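Local coordinates for protein catalase-3 (Neurospora crassa, PDB 4AJ9) that breaks down hydrogen peroxide to water and oxygen with a heme cofactor, and probably shields the cell from the toxic effects of peroxide, at residues Gln325-Pro330 against Asn358-Pro363; Gln444-Phe449 against Lys486-Val491. All blocks are in the same frame, centred on the assembly; numbering follows the deposited sequence.

Interaction 1: residues Gln325-Pro330 against Asn358-Pro363. With HEM (protoporphyrin IX containing Fe), chain Y.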
loop_
_atom_site.group_PDB
_atom_site.type_symbol
_atom_site.label_atom_id
_atom_site.label_comp_id
_atom_site.label_asym_id
_atom_site.label_seq_id
_atom_site.Cartn_x
_atom_site.Cartn_y
_atom_site.Cartn_z
ATOM N N GLN C 325 -12.948 -3.406 9.924
ATOM C CA GLN C 325 -12.824 -3.556 8.482
ATOM C C GLN C 325 -14.076 -3.190 7.677
ATOM O O GLN C 325 -13.969 -2.905 6.499
ATOM C CB GLN C 325 -12.367 -4.970 8.101
ATOM C CG GLN C 325 -10.899 -5.251 8.408
ATOM C CD GLN C 325 -10.354 -6.487 7.689
ATOM O OE1 GLN C 325 -9.288 -6.438 7.070
ATOM N NE2 GLN C 325 -11.066 -7.600 7.791
ATOM N N ILE C 326 -15.256 -3.205 8.284
ATOM C CA ILE C 326 -16.453 -2.896 7.502
ATOM C C ILE C 326 -16.351 -1.506 6.849
ATOM O O ILE C 326 -15.909 -0.546 7.477
ATOM C CB ILE C 326 -17.765 -3.041 8.305
ATOM C CG1 ILE C 326 -18.957 -3.130 7.338
ATOM C CG2 ILE C 326 -17.895 -1.914 9.343
ATOM C CD1 ILE C 326 -20.319 -3.477 8.011
ATOM N N SER C 327 -16.753 -1.427 5.582
ATOM C CA SER C 327 -16.569 -0.228 4.765
ATOM C C SER C 327 -17.922 0.269 4.277
ATOM O O SER C 327 -18.446 -0.251 3.279
ATOM C CB SER C 327 -15.717 -0.574 3.534
ATOM O OG SER C 327 -14.416 -1.006 3.897
ATOM N N PHE C 328 -18.492 1.261 4.959
ATOM C CA PHE C 328 -19.799 1.797 4.569
ATOM C C PHE C 328 -19.650 2.766 3.404
ATOM O O PHE C 328 -18.592 3.371 3.229
ATOM C CB PHE C 328 -20.470 2.522 5.740
ATOM C CG PHE C 328 -20.952 1.608 6.840
ATOM C CD1 PHE C 328 -22.208 1.008 6.766
ATOM C CD2 PHE C 328 -20.172 1.385 7.965
ATOM C CE1 PHE C 328 -22.651 0.181 7.784
ATOM C CE2 PHE C 328 -20.620 0.552 8.982
ATOM C CZ PHE C 328 -21.860 -0.042 8.884
ATOM N N GLN C 329 -20.714 2.906 2.615
ATOM C CA GLN C 329 -20.754 3.862 1.506
ATOM C C GLN C 329 -22.194 4.298 1.227
ATOM O O GLN C 329 -23.074 3.453 1.044
ATOM C CB GLN C 329 -20.237 3.237 0.214
ATOM C CG GLN C 329 -18.768 2.837 0.160
ATOM C CD GLN C 329 -18.398 2.401 -1.250
ATOM O OE1 GLN C 329 -18.726 3.084 -2.213
ATOM N NE2 GLN C 329 -17.748 1.249 -1.378
ATOM N N PRO C 330 -22.435 5.618 1.165
ATOM C CA PRO C 330 -23.764 6.063 0.740
ATOM C C PRO C 330 -23.986 5.708 -0.727
ATOM O O PRO C 330 -25.126 5.744 -1.196
ATOM C CB PRO C 330 -23.717 7.582 0.936
ATOM C CG PRO C 330 -22.541 7.839 1.775
ATOM C CD PRO C 330 -21.566 6.740 1.537
ATOM N N ASN C 358 -7.559 3.814 0.624
ATOM C CA ASN C 358 -6.568 4.144 1.645
ATOM C C ASN C 358 -6.616 3.167 2.815
ATOM O O ASN C 358 -5.596 2.603 3.214
ATOM C CB ASN C 358 -6.761 5.566 2.185
ATOM C CG ASN C 358 -5.601 6.011 3.061
ATOM O OD1 ASN C 358 -4.478 6.121 2.586
ATOM N ND2 ASN C 358 -5.870 6.267 4.350
ATOM N N ARG C 359 -7.809 2.965 3.356
ATOM C CA ARG C 359 -7.950 2.118 4.527
ATOM C C ARG C 359 -7.576 0.669 4.226
ATOM O O ARG C 359 -6.918 0.012 5.034
ATOM C CB ARG C 359 -9.373 2.206 5.067
ATOM C CG ARG C 359 -9.495 1.800 6.516
ATOM C CD ARG C 359 -10.457 2.730 7.240
ATOM N NE ARG C 359 -11.846 2.516 6.841
ATOM C CZ ARG C 359 -12.567 1.444 7.166
ATOM N NH1 ARG C 359 -12.025 0.465 7.880
ATOM N NH2 ARG C 359 -13.829 1.347 6.759
ATOM N N HIS C 360 -7.997 0.170 3.065
ATOM C CA HIS C 360 -7.780 -1.237 2.723
ATOM C C HIS C 360 -6.617 -1.502 1.773
ATOM O O HIS C 360 -6.329 -2.655 1.445
ATOM C CB HIS C 360 -9.070 -1.876 2.195
ATOM C CG HIS C 360 -10.153 -1.982 3.231
ATOM N ND1 HIS C 360 -10.093 -2.882 4.274
ATOM C CD2 HIS C 360 -11.310 -1.293 3.395
ATOM C CE1 HIS C 360 -11.172 -2.753 5.029
ATOM N NE2 HIS C 360 -11.926 -1.796 4.518
ATOM N N ARG C 361 -5.954 -0.443 1.328
ATOM C CA ARG C 361 -4.793 -0.577 0.434
ATOM C C ARG C 361 -5.005 -1.516 -0.758
ATOM O O ARG C 361 -4.140 -2.334 -1.079
ATOM C CB ARG C 361 -3.562 -1.042 1.219
ATOM C CG ARG C 361 -2.793 0.069 1.909
ATOM C CD ARG C 361 -3.567 0.650 3.090
ATOM N NE ARG C 361 -2.981 1.903 3.564
ATOM C CZ ARG C 361 -2.874 3.005 2.821
ATOM N NH1 ARG C 361 -3.319 3.010 1.573
ATOM N NH2 ARG C 361 -2.332 4.093 3.329
ATOM N N GLY C 362 -6.138 -1.385 -1.430
ATOM C CA GLY C 362 -6.468 -2.280 -2.517
ATOM C C GLY C 362 -7.923 -2.114 -2.904
ATOM O O GLY C 362 -8.714 -1.580 -2.141
ATOM N N PRO C 363 -8.274 -2.567 -4.108
ATOM C CA PRO C 363 -9.589 -2.374 -4.709
ATOM C C PRO C 363 -10.552 -3.518 -4.421
ATOM O O PRO C 363 -11.696 -3.453 -4.856
ATOM C CB PRO C 363 -9.254 -2.346 -6.202
ATOM C CG PRO C 363 -8.149 -3.333 -6.310
ATOM C CD PRO C 363 -7.329 -3.171 -5.060
HETATM C CHA HEM Y . -17.365 8.138 7.668
HETATM C CHB HEM Y . -21.816 9.974 8.383
HETATM C CHC HEM Y . -20.670 13.739 5.558
HETATM C CHD HEM Y . -16.621 11.469 4.173
HETATM C C1A HEM Y . -18.649 8.316 8.151
HETATM C C2A HEM Y . -19.348 7.459 9.102
HETATM C C3A HEM Y . -20.571 7.981 9.307
HETATM C C4A HEM Y . -20.696 9.166 8.481
HETATM C CMA HEM Y . -21.684 7.433 10.232
HETATM C CAA HEM Y . -18.745 6.204 9.787
HETATM C CBA HEM Y . -19.192 4.914 9.106
HETATM C CGA HEM Y . -18.651 3.750 9.894
HETATM O O1A HEM Y . -17.720 3.067 9.403
HETATM O O2A HEM Y . -19.147 3.507 11.027
HETATM C C1B HEM Y . -21.915 11.129 7.631
HETATM C C2B HEM Y . -23.118 11.921 7.442
HETATM C C3B HEM Y . -22.801 12.978 6.679
HETATM C C4B HEM Y . -21.396 12.867 6.341
HETATM C CMB HEM Y . -24.479 11.549 8.076
HETATM C CAB HEM Y . -23.714 14.110 6.151
HETATM C CBB HEM Y . -25.028 13.908 5.990
HETATM C C1C HEM Y . -19.521 13.404 4.883
HETATM C C2C HEM Y . -18.972 14.098 3.728
HETATM C C3C HEM Y . -17.847 13.468 3.378
HETATM C C4C HEM Y . -17.672 12.340 4.256
HETATM C CMC HEM Y . -19.565 15.364 3.080
HETATM C CAC HEM Y . -16.908 13.766 2.202
HETATM C CBC HEM Y . -17.416 14.261 1.072
HETATM C C1D HEM Y . -16.429 10.384 4.978
HETATM C C2D HEM Y . -15.306 9.490 4.870
HETATM C C3D HEM Y . -15.536 8.454 5.960
HETATM C C4D HEM Y . -16.776 8.819 6.609
HETATM C CMD HEM Y . -14.142 9.591 3.861
HETATM C CAD HEM Y . -14.640 7.249 6.286
HETATM C CBD HEM Y . -15.241 6.044 5.572
HETATM C CGD HEM Y . -14.340 4.852 5.752
HETATM O O1D HEM Y . -14.837 3.709 5.604
HETATM O O2D HEM Y . -13.140 5.047 6.073
HETATM N NA HEM Y . -19.506 9.339 7.796
HETATM N NB HEM Y . -20.896 11.734 6.942
HETATM N NC HEM Y . -18.701 12.334 5.171
HETATM N ND HEM Y . -17.273 9.963 5.997
HETATM FE FE HEM Y . -19.163 10.780 6.425
HETATM O O HOH W 1 -8.063 -4.433 5.675
#

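Interaction 2: residues Gln444-Phe449 against Lys486-Val491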
loop_
_atom_site.group_PDB
_atom_site.type_symbol
_atom_site.label_atom_id
_atom_site.label_comp_id
_atom_site.label_asym_id
_atom_site.label_seq_id
_atom_site.Cartn_x
_atom_site.Cartn_y
_atom_site.Cartn_z
ATOM N N GLN C 444 -33.505 27.744 11.570
ATOM C CA GLN C 444 -33.682 26.440 12.193
ATOM C C GLN C 444 -32.898 26.222 13.486
ATOM O O GLN C 444 -33.389 25.561 14.393
ATOM C CB GLN C 444 -33.518 25.296 11.191
ATOM C CG GLN C 444 -34.691 25.233 10.248
ATOM C CD GLN C 444 -34.891 23.865 9.657
ATOM O OE1 GLN C 444 -34.066 22.959 9.846
ATOM N NE2 GLN C 444 -35.977 23.706 8.922
ATOM N N PRO C 445 -31.680 26.773 13.578
ATOM C CA PRO C 445 -31.059 26.719 14.904
ATOM C C PRO C 445 -31.981 27.339 15.946
ATOM O O PRO C 445 -32.141 26.781 17.033
ATOM C CB PRO C 445 -29.795 27.555 14.727
ATOM C CG PRO C 445 -29.420 27.339 13.293
ATOM C CD PRO C 445 -30.745 27.267 12.548
ATOM N N ARG C 446 -32.591 28.475 15.616
ATOM C CA ARG C 446 -33.582 29.070 16.511
ATOM C C ARG C 446 -34.760 28.125 16.776
ATOM O O ARG C 446 -35.148 27.918 17.922
ATOM C CB ARG C 446 -34.070 30.414 15.975
ATOM C CG ARG C 446 -35.105 31.085 16.872
ATOM C CD ARG C 446 -34.573 31.301 18.278
ATOM N NE ARG C 446 -35.565 31.987 19.103
ATOM C CZ ARG C 446 -35.639 33.308 19.237
ATOM N NH1 ARG C 446 -34.758 34.092 18.624
ATOM N NH2 ARG C 446 -36.586 33.843 20.004
ATOM N N LEU C 447 -35.312 27.539 15.716
ATOM C CA LEU C 447 -36.385 26.560 15.859
ATOM C C LEU C 447 -36.018 25.451 16.846
ATOM O O LEU C 447 -36.833 25.043 17.679
ATOM C CB LEU C 447 -36.735 25.954 14.491
ATOM C CG LEU C 447 -37.795 24.851 14.444
ATOM C CD1 LEU C 447 -39.168 25.379 14.860
ATOM C CD2 LEU C 447 -37.873 24.219 13.051
ATOM N N PHE C 448 -34.791 24.950 16.738
ATOM C CA PHE C 448 -34.351 23.849 17.581
ATOM C C PHE C 448 -34.239 24.289 19.040
ATOM O O PHE C 448 -34.772 23.638 19.941
ATOM C CB PHE C 448 -33.019 23.294 17.070
ATOM C CG PHE C 448 -32.375 22.317 17.999
ATOM C CD1 PHE C 448 -32.851 21.015 18.097
ATOM C CD2 PHE C 448 -31.272 22.693 18.759
ATOM C CE1 PHE C 448 -32.253 20.106 18.950
ATOM C CE2 PHE C 448 -30.665 21.793 19.614
ATOM C CZ PHE C 448 -31.154 20.501 19.717
ATOM N N PHE C 449 -33.568 25.408 19.266
ATOM C CA PHE C 449 -33.428 25.937 20.615
ATOM C C PHE C 449 -34.801 26.203 21.266
ATOM O O PHE C 449 -35.023 25.855 22.433
ATOM C CB PHE C 449 -32.564 27.197 20.607
ATOM C CG PHE C 449 -32.287 27.739 21.978
ATOM C CD1 PHE C 449 -31.251 27.238 22.737
ATOM C CD2 PHE C 449 -33.080 28.746 22.512
ATOM C CE1 PHE C 449 -30.999 27.733 24.015
ATOM C CE2 PHE C 449 -32.834 29.245 23.785
ATOM C CZ PHE C 449 -31.794 28.738 24.535
ATOM N N LYS C 486 -27.548 36.237 16.046
ATOM C CA LYS C 486 -28.431 36.210 14.887
ATOM C C LYS C 486 -29.467 35.114 15.049
ATOM O O LYS C 486 -30.506 35.102 14.382
ATOM C CB LYS C 486 -27.636 35.997 13.596
ATOM C CG LYS C 486 -26.888 37.219 13.125
ATOM C CD LYS C 486 -26.125 36.900 11.858
ATOM C CE LYS C 486 -25.138 38.005 11.496
ATOM N NZ LYS C 486 -25.808 39.260 11.058
ATOM N N ILE C 487 -29.178 34.188 15.949
ATOM C CA ILE C 487 -30.081 33.095 16.242
ATOM C C ILE C 487 -31.029 33.469 17.378
ATOM O O ILE C 487 -32.238 33.264 17.284
ATOM C CB ILE C 487 -29.299 31.829 16.641
ATOM C CG1 ILE C 487 -28.535 31.270 15.437
ATOM C CG2 ILE C 487 -30.231 30.781 17.191
ATOM C CD1 ILE C 487 -27.604 30.117 15.798
ATOM N N SER C 488 -30.463 34.012 18.453
ATOM C CA SER C 488 -31.236 34.396 19.623
ATOM C C SER C 488 -30.460 35.408 20.454
ATOM O O SER C 488 -29.349 35.139 20.903
ATOM C CB SER C 488 -31.564 33.166 20.470
ATOM O OG SER C 488 -32.060 33.533 21.744
ATOM N N ASN C 489 -31.038 36.587 20.633
ATOM C CA ASN C 489 -30.415 37.597 21.469
ATOM C C ASN C 489 -30.180 37.119 22.905
ATOM O O ASN C 489 -29.134 37.402 23.483
ATOM C CB ASN C 489 -31.219 38.903 21.444
ATOM C CG ASN C 489 -30.600 39.978 22.309
ATOM O OD1 ASN C 489 -31.152 40.343 23.345
ATOM N ND2 ASN C 489 -29.439 40.487 21.892
ATOM N N ASP C 490 -31.136 36.389 23.479
ATOM C CA ASP C 490 -30.979 35.885 24.843
ATOM C C ASP C 490 -29.844 34.861 24.943
ATOM O O ASP C 490 -29.100 34.846 25.920
ATOM C CB ASP C 490 -32.267 35.237 25.351
ATOM C CG ASP C 490 -32.208 34.927 26.831
ATOM O OD1 ASP C 490 -31.785 35.817 27.592
ATOM O OD2 ASP C 490 -32.565 33.798 27.236
ATOM N N VAL C 491 -29.726 33.996 23.941
ATOM C CA VAL C 491 -28.641 33.023 23.931
ATOM C C VAL C 491 -27.301 33.740 23.935
ATOM O O VAL C 491 -26.414 33.416 24.728
ATOM C CB VAL C 491 -28.719 32.070 22.718
ATOM C CG1 VAL C 491 -27.405 31.294 22.578
ATOM C CG2 VAL C 491 -29.872 31.097 22.878
HETATM O O HOH W 2 -34.011 36.620 20.233
#

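Interaction 1: residues Gln325-Pro330 against Asn358-Pro363
His360 lays the edge of its imidazole ring against the loop residues Gln325 and Ser327, with CE1 4.0 Å from Gln325 CB. At that edge His360 NE2 donates a weak hydrogen bond to Ser327 OG, 2.7 Å long but bent to 128° at the hydrogen, and the same hydroxyl is also hydrogen-bonded to Gln356. On the other side of CE1, ND1 is joined to Gln325 OE1 through one water, which donates to the amide oxygen, so both ring nitrogens find partners linked to the loop. An alanine at His360 would probably leave Ser327 OG without this donor, the water without its ring partner, and a gap beside Gln325.

Arg359 links the loop to the heme. In the conformer described here, one of two modelled, Arg359 NH2 donates to Ile326 O at 2.9 Å, from above the carbonyl plane though nearly within the plane of its own guanidinium. Arg359 NH2 also reaches heme O1D at 2.8 Å, while the turn at chi3 (71°) brings Arg359 NE to heme O2D at 2.9 Å, a two-pronged grip on one propionate. Phe328 CD2 meets heme O1A of the other propionate at 3.3 Å.

The contact forms part of the propionate side of the heme pocket, where Arg62, Arg102 and Gln356 also bond the heme. It joins the loop after helix 319-324 to helix 343-360, which carries the probable iron ligand Tyr352, while Ile326 and Phe328 lean on strand 121-128.

Interaction 2: residues Gln444-Phe449 against Lys486-Val491
Arg446 and Ile487 supply the polar part of this contact, in which the arginine closes over the backbone at a junction between helices. Arg446 NH1 donates to Ile487 O at 3.0 Å, nearly straight at 162°, lying in the carbonyl plane on a lone pair. The bend at chi2 (57°) sets CD close to the same oxygen, while NE turns to Asn450, one helical turn on, so the guanidinium is fixed at two points. NH1 also shares a water with Asn489 N, bringing the arginine to the first turn of helix 489-499. Ser488 stands at the N-cap of that helix, its OG accepting from Val491 N at 3.2 Å, and this hydroxyl lies over one face of the Arg446 guanidinium, offset toward its rim.

The apolar contacts are two. Ile487 CD1 reaches Pro445 CB at 3.5 Å, the two side chains crossing at about a right angle. Val491 CG2 sits over the face of the Phe449 ring in a CH-pi contact, 3.6 Å from the centroid and 17° off the normal.

The whole is a packing of helix 443-450 against an N-capped junction between helices 474-487 and 489-499, within the largely helical catalase-related immune-responsive region.

In the fold
The two contacts illustrate two kinds of long-range contact in one catalase chain. They come in series, interaction 1 closing before interaction 2 opens, with centres about 39 Å apart and nearest atoms about 21 Å apart. Interaction 1 belongs to the heme-binding catalase region, where helix 343-360 and a loop meet the heme beside the antiparallel sheet; other subunits also reach its residues. Interaction 2 belongs to the catalase-related immune-responsive region, among helices 443-450, 474-487 and 489-499, away from the heme pocket and untouched by other chains of the assembly. Helix 187-193 lies against its proline and isoleucine. One contact therefore contributes to the cofactor pocket, whereas the other joins helices later in the chain.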